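Local coordinates for Slr1951 protein (Synechocystis sp., PDB 3HX1) that is of unknown function but carries an FHA domain, a fold that in its relatives recognises phosphothreonine peptides, and so may bind phosphorylated partner proteins, at residues T28-I34 with I52-R58; A67-D72 with V91-I96. One frame throughout, in Å; residues are numbered along the deposited sequence.

Contact 1: residues T28-I34 with I52-R58; sequences TETFYTI and IHAVLVR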
# COMPACT_ATOMS: atom_id res chain seq x y z
N THR A 28 -9.67 -7.41 -2.35
CA THR A 28 -10.34 -8.56 -2.94
C THR A 28 -9.54 -9.33 -3.98
O THR A 28 -9.64 -10.55 -4.07
CB THR A 28 -11.68 -8.08 -3.60
OG1 THR A 28 -12.68 -7.91 -2.59
CG2 THR A 28 -12.15 -9.05 -4.66
N GLU A 29 -8.75 -8.61 -4.76
CA GLU A 29 -7.99 -9.24 -5.83
C GLU A 29 -6.62 -9.82 -5.48
O GLU A 29 -6.14 -9.69 -4.36
CB GLU A 29 -7.84 -8.25 -7.00
CG GLU A 29 -9.16 -7.81 -7.62
CD GLU A 29 -10.03 -8.99 -8.05
OE1 GLU A 29 -9.58 -9.79 -8.90
OE2 GLU A 29 -11.16 -9.13 -7.53
N THR A 30 -6.01 -10.44 -6.48
CA THR A 30 -4.72 -11.10 -6.36
C THR A 30 -3.52 -10.17 -6.53
O THR A 30 -2.46 -10.37 -5.93
CB THR A 30 -4.60 -12.20 -7.42
OG1 THR A 30 -5.51 -13.26 -7.09
CG2 THR A 30 -3.18 -12.74 -7.48
N PHE A 31 -3.69 -9.15 -7.36
CA PHE A 31 -2.63 -8.20 -7.64
C PHE A 31 -3.23 -6.79 -7.63
O PHE A 31 -4.34 -6.57 -8.12
CB PHE A 31 -2.04 -8.51 -9.01
CG PHE A 31 -0.87 -7.65 -9.40
CD1 PHE A 31 0.42 -7.99 -9.02
CD2 PHE A 31 -1.07 -6.51 -10.17
CE1 PHE A 31 1.50 -7.20 -9.41
CE2 PHE A 31 0.01 -5.72 -10.56
CZ PHE A 31 1.30 -6.07 -10.18
N TYR A 32 -2.50 -5.84 -7.05
CA TYR A 32 -2.97 -4.46 -6.98
C TYR A 32 -1.79 -3.52 -7.14
O TYR A 32 -0.79 -3.65 -6.44
CB TYR A 32 -3.60 -4.17 -5.62
CG TYR A 32 -5.00 -4.67 -5.40
CD1 TYR A 32 -6.08 -4.12 -6.08
CD2 TYR A 32 -5.26 -5.65 -4.44
CE1 TYR A 32 -7.39 -4.52 -5.81
CE2 TYR A 32 -6.56 -6.06 -4.15
CZ TYR A 32 -7.63 -5.50 -4.84
OH TYR A 32 -8.91 -5.90 -4.54
N THR A 33 -1.89 -2.57 -8.07
CA THR A 33 -0.82 -1.59 -8.21
C THR A 33 -1.28 -0.44 -7.34
O THR A 33 -2.48 -0.25 -7.15
CB THR A 33 -0.65 -1.08 -9.66
OG1 THR A 33 -1.91 -0.61 -10.16
CG2 THR A 33 -0.11 -2.19 -10.55
N ILE A 34 -0.34 0.31 -6.80
CA ILE A 34 -0.67 1.41 -5.92
C ILE A 34 0.11 2.64 -6.32
O ILE A 34 1.31 2.55 -6.62
CB ILE A 34 -0.32 1.05 -4.47
CG1 ILE A 34 -1.11 -0.18 -4.04
CG2 ILE A 34 -0.59 2.23 -3.57
CD1 ILE A 34 -0.69 -0.71 -2.69
N ILE A 52 3.01 5.11 -9.81
CA ILE A 52 2.81 3.71 -9.45
C ILE A 52 3.94 3.47 -8.45
O ILE A 52 5.08 3.25 -8.83
CB ILE A 52 2.98 2.74 -10.64
CG1 ILE A 52 1.98 3.06 -11.75
CG2 ILE A 52 2.79 1.31 -10.15
CD1 ILE A 52 0.53 2.67 -11.46
N HIS A 53 3.59 3.52 -7.17
CA HIS A 53 4.55 3.38 -6.08
C HIS A 53 4.89 1.96 -5.64
O HIS A 53 6.01 1.69 -5.20
CB HIS A 53 4.03 4.16 -4.87
CG HIS A 53 5.11 4.61 -3.93
ND1 HIS A 53 5.64 5.88 -3.96
CD2 HIS A 53 5.76 3.95 -2.94
CE1 HIS A 53 6.56 5.99 -3.01
NE2 HIS A 53 6.65 4.83 -2.38
N ALA A 54 3.93 1.04 -5.74
CA ALA A 54 4.20 -0.32 -5.33
C ALA A 54 3.15 -1.28 -5.86
O ALA A 54 2.27 -0.90 -6.63
CB ALA A 54 4.24 -0.37 -3.82
N VAL A 55 3.27 -2.55 -5.44
CA VAL A 55 2.31 -3.57 -5.83
C VAL A 55 2.02 -4.52 -4.67
O VAL A 55 2.85 -4.73 -3.79
CB VAL A 55 2.82 -4.41 -7.02
CG1 VAL A 55 3.04 -3.51 -8.22
CG2 VAL A 55 4.10 -5.14 -6.64
N LEU A 56 0.82 -5.08 -4.68
CA LEU A 56 0.36 -6.01 -3.66
C LEU A 56 0.01 -7.31 -4.36
O LEU A 56 -0.82 -7.33 -5.27
CB LEU A 56 -0.89 -5.48 -2.97
CG LEU A 56 -0.74 -4.26 -2.07
CD1 LEU A 56 -2.11 -3.79 -1.64
CD2 LEU A 56 0.11 -4.63 -0.86
N VAL A 57 0.65 -8.40 -3.94
CA VAL A 57 0.36 -9.69 -4.53
C VAL A 57 -0.06 -10.63 -3.41
O VAL A 57 0.64 -10.76 -2.40
CB VAL A 57 1.61 -10.28 -5.26
CG1 VAL A 57 2.27 -9.20 -6.11
CG2 VAL A 57 2.60 -10.83 -4.26
N ARG A 58 -1.21 -11.28 -3.58
CA ARG A 58 -1.67 -12.20 -2.56
C ARG A 58 -0.93 -13.50 -2.79
O ARG A 58 -0.73 -13.89 -3.95
CB ARG A 58 -3.17 -12.42 -2.69
CG ARG A 58 -3.83 -13.09 -1.49
CD ARG A 58 -5.34 -12.95 -1.58
NE ARG A 58 -5.81 -13.41 -2.88
CZ ARG A 58 -7.01 -13.12 -3.39
NH1 ARG A 58 -7.85 -12.35 -2.70
NH2 ARG A 58 -7.35 -13.57 -4.59

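Contact 2: residues A67-D72 with V91-I96; sequences AYRIID and VQEHII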
# COMPACT_ATOMS: atom_id res chain seq x y z
N ALA A 67 -1.89 -13.80 3.59
CA ALA A 67 -2.15 -12.43 3.17
C ALA A 67 -1.41 -11.94 1.94
O ALA A 67 -0.98 -12.71 1.09
CB ALA A 67 -1.89 -11.48 4.33
N TYR A 68 -1.28 -10.62 1.87
CA TYR A 68 -0.64 -9.92 0.76
C TYR A 68 0.80 -9.54 1.05
O TYR A 68 1.17 -9.28 2.19
CB TYR A 68 -1.41 -8.63 0.45
CG TYR A 68 -2.76 -8.82 -0.20
CD1 TYR A 68 -2.90 -8.76 -1.58
CD2 TYR A 68 -3.87 -9.10 0.58
CE1 TYR A 68 -4.12 -8.97 -2.18
CE2 TYR A 68 -5.11 -9.32 -0.02
CZ TYR A 68 -5.22 -9.25 -1.40
OH TYR A 68 -6.45 -9.46 -1.98
N ARG A 69 1.60 -9.49 -0.00
CA ARG A 69 2.99 -9.09 0.11
C ARG A 69 3.07 -7.79 -0.68
O ARG A 69 2.44 -7.68 -1.74
CB ARG A 69 3.90 -10.14 -0.52
CG ARG A 69 5.30 -9.65 -0.83
CD ARG A 69 6.23 -10.79 -1.24
NE ARG A 69 6.56 -11.65 -0.11
CZ ARG A 69 7.64 -12.43 -0.05
NH1 ARG A 69 8.50 -12.46 -1.06
NH2 ARG A 69 7.86 -13.16 1.04
N ILE A 70 3.81 -6.82 -0.18
CA ILE A 70 3.94 -5.54 -0.87
C ILE A 70 5.38 -5.36 -1.36
O ILE A 70 6.33 -5.51 -0.59
CB ILE A 70 3.55 -4.34 0.04
CG1 ILE A 70 3.83 -3.02 -0.70
CG2 ILE A 70 4.32 -4.39 1.36
CD1 ILE A 70 3.38 -1.77 0.02
N ILE A 71 5.54 -5.04 -2.64
CA ILE A 71 6.85 -4.85 -3.22
C ILE A 71 6.96 -3.40 -3.65
O ILE A 71 6.00 -2.84 -4.16
CB ILE A 71 7.04 -5.78 -4.44
CG1 ILE A 71 6.94 -7.25 -4.00
CG2 ILE A 71 8.39 -5.55 -5.08
CD1 ILE A 71 5.57 -7.85 -4.17
N ASP A 72 8.13 -2.79 -3.45
CA ASP A 72 8.33 -1.41 -3.84
C ASP A 72 8.58 -1.32 -5.33
O ASP A 72 9.18 -2.23 -5.92
CB ASP A 72 9.52 -0.80 -3.07
CG ASP A 72 9.79 0.64 -3.46
OD1 ASP A 72 8.91 1.51 -3.28
OD2 ASP A 72 10.91 0.92 -3.95
N VAL A 91 12.02 -0.79 3.33
CA VAL A 91 12.01 -2.19 2.92
C VAL A 91 11.68 -2.31 1.43
O VAL A 91 11.09 -1.41 0.84
CB VAL A 91 10.95 -2.98 3.70
CG1 VAL A 91 11.31 -3.01 5.17
CG2 VAL A 91 9.58 -2.36 3.49
N GLN A 92 12.06 -3.44 0.83
CA GLN A 92 11.80 -3.68 -0.58
C GLN A 92 10.45 -4.34 -0.70
O GLN A 92 9.58 -3.89 -1.44
CB GLN A 92 12.87 -4.60 -1.17
CG GLN A 92 14.25 -4.03 -1.09
CD GLN A 92 14.30 -2.66 -1.70
OE1 GLN A 92 13.92 -2.47 -2.86
NE2 GLN A 92 14.77 -1.68 -0.92
N GLU A 93 10.30 -5.43 0.03
CA GLU A 93 9.06 -6.19 0.07
C GLU A 93 8.78 -6.58 1.50
O GLU A 93 9.69 -6.66 2.32
CB GLU A 93 9.13 -7.42 -0.84
CG GLU A 93 10.36 -8.29 -0.68
CD GLU A 93 10.42 -9.38 -1.73
OE1 GLU A 93 9.54 -10.27 -1.71
OE2 GLU A 93 11.34 -9.36 -2.58
N HIS A 94 7.51 -6.82 1.81
CA HIS A 94 7.13 -7.15 3.17
C HIS A 94 5.80 -7.89 3.17
O HIS A 94 4.86 -7.49 2.47
CB HIS A 94 6.99 -5.83 3.95
CG HIS A 94 6.55 -5.99 5.37
ND1 HIS A 94 7.42 -6.26 6.40
CD2 HIS A 94 5.33 -5.84 5.94
CE1 HIS A 94 6.76 -6.27 7.54
NE2 HIS A 94 5.49 -6.02 7.29
N ILE A 95 5.73 -8.98 3.92
CA ILE A 95 4.48 -9.73 4.01
C ILE A 95 3.67 -8.98 5.05
O ILE A 95 3.96 -9.03 6.25
CB ILE A 95 4.72 -11.19 4.45
CG1 ILE A 95 5.51 -11.92 3.36
CG2 ILE A 95 3.37 -11.89 4.70
CD1 ILE A 95 5.60 -13.42 3.54
N ILE A 96 2.66 -8.26 4.57
CA ILE A 96 1.80 -7.44 5.42
C ILE A 96 1.04 -8.17 6.51
O ILE A 96 0.18 -9.01 6.25
CB ILE A 96 0.81 -6.65 4.57
CG1 ILE A 96 1.52 -6.05 3.36
CG2 ILE A 96 0.18 -5.54 5.41
CD1 ILE A 96 0.63 -5.26 2.45

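Contact 1: residues T28-I34 with I52-R58
A classic beta bulge interrupts the pairing at one end: the carbonyl Ile34 O accepts from two successive amides, His53 N at 2.5 Å and Ala54 N at 3.1 Å, so an extra residue is fitted in where 52-58 enters its strand. The imidazole of His53 leads away from the pair, and its NE2 bonds to Gly83 O. Beyond the bulge the register is regular and antiparallel, with Tyr32 and Leu56 exchanging both backbone bonds (Tyr32 N to Leu56 O 2.9 Å, Leu56 N to Tyr32 O 2.8 Å). This is a pairing within one sheet of the FHA beta sandwich, and the two faces differ accordingly. Ile34 CD1 meets Leu56 CD1 at 3.6 Å on the face turned to the other sheet, where Leu27 covers Leu56; on the outer face Phe31 CZ lies 3.7 Å from Val55 CG1. At the far end Arg58 N donates to Thr30 O (2.8 Å), while the Arg58 side chain reaches across, past Thr30, its NH1 donating to Thr28 O at 2.9 Å.

Contact 2: residues A67-D72 with V91-I96
Backbone hydrogen bonds set the antiparallel ladder between 67-72 and 91-96. Ile70 pairs with His94, Ile70 N donating to His94 O at 2.9 Å and His94 N to Ile70 O at 3.0 Å, though Ile70 O is less surely placed; Asp72 N to Gln92 O (2.7 Å) and Ile96 N to Tyr68 O (3.0 Å) extend it at the two ends. The short strand 93-95 thereby becomes an outermost strand of its sheet in the FHA beta sandwich, and the side chains sort by face. The outer face, with Arg69, Ile71, Glu93 and Ile95, carries a salt bridge, Arg69 NH1 to Glu93 OE1 at 2.5 Å. Its partners are diagonal, Arg69 directly opposite Ile95 and Glu93 opposite Ile71; both side chains rise from the sheet and lean toward each other, the arginine turning at chi3 (m). The aliphatic contact there is Ile71 CG1 to Glu93 CB (3.8 Å), and Ile95 CD1 lies 3.4 Å from Arg69 NH2, at the edge of the guanidinium. On the inner face Ile70 CG2 packs 3.8 Å from Ile96 CG1, and Leu56 touches both isoleucines. His94, on the same face as Ile70, directs NE2 to Asp100.

Local pairings of this kind add up to a sheet when they share a border. Contact 1 closes before contact 2 opens along the chain, and their centres lie about 10 Å apart. Strands 54-58 and 68-72, consecutive in sequence, are also neighbours in the sheet, so the order 31-35, 54-58, 68-72, 93-95 runs unbroken through both contacts. The seam between them carries the backbone contact Val57 O to Arg69 N at 2.9 Å, a probable hydrogen bond, and a second probable one joins Tyr68 OH to Glu29 O at 2.4 Å. Together the contacts build most of one of the two sheets of the FHA sandwich; in relatives, loops at one end of that sandwich bind phosphopeptide.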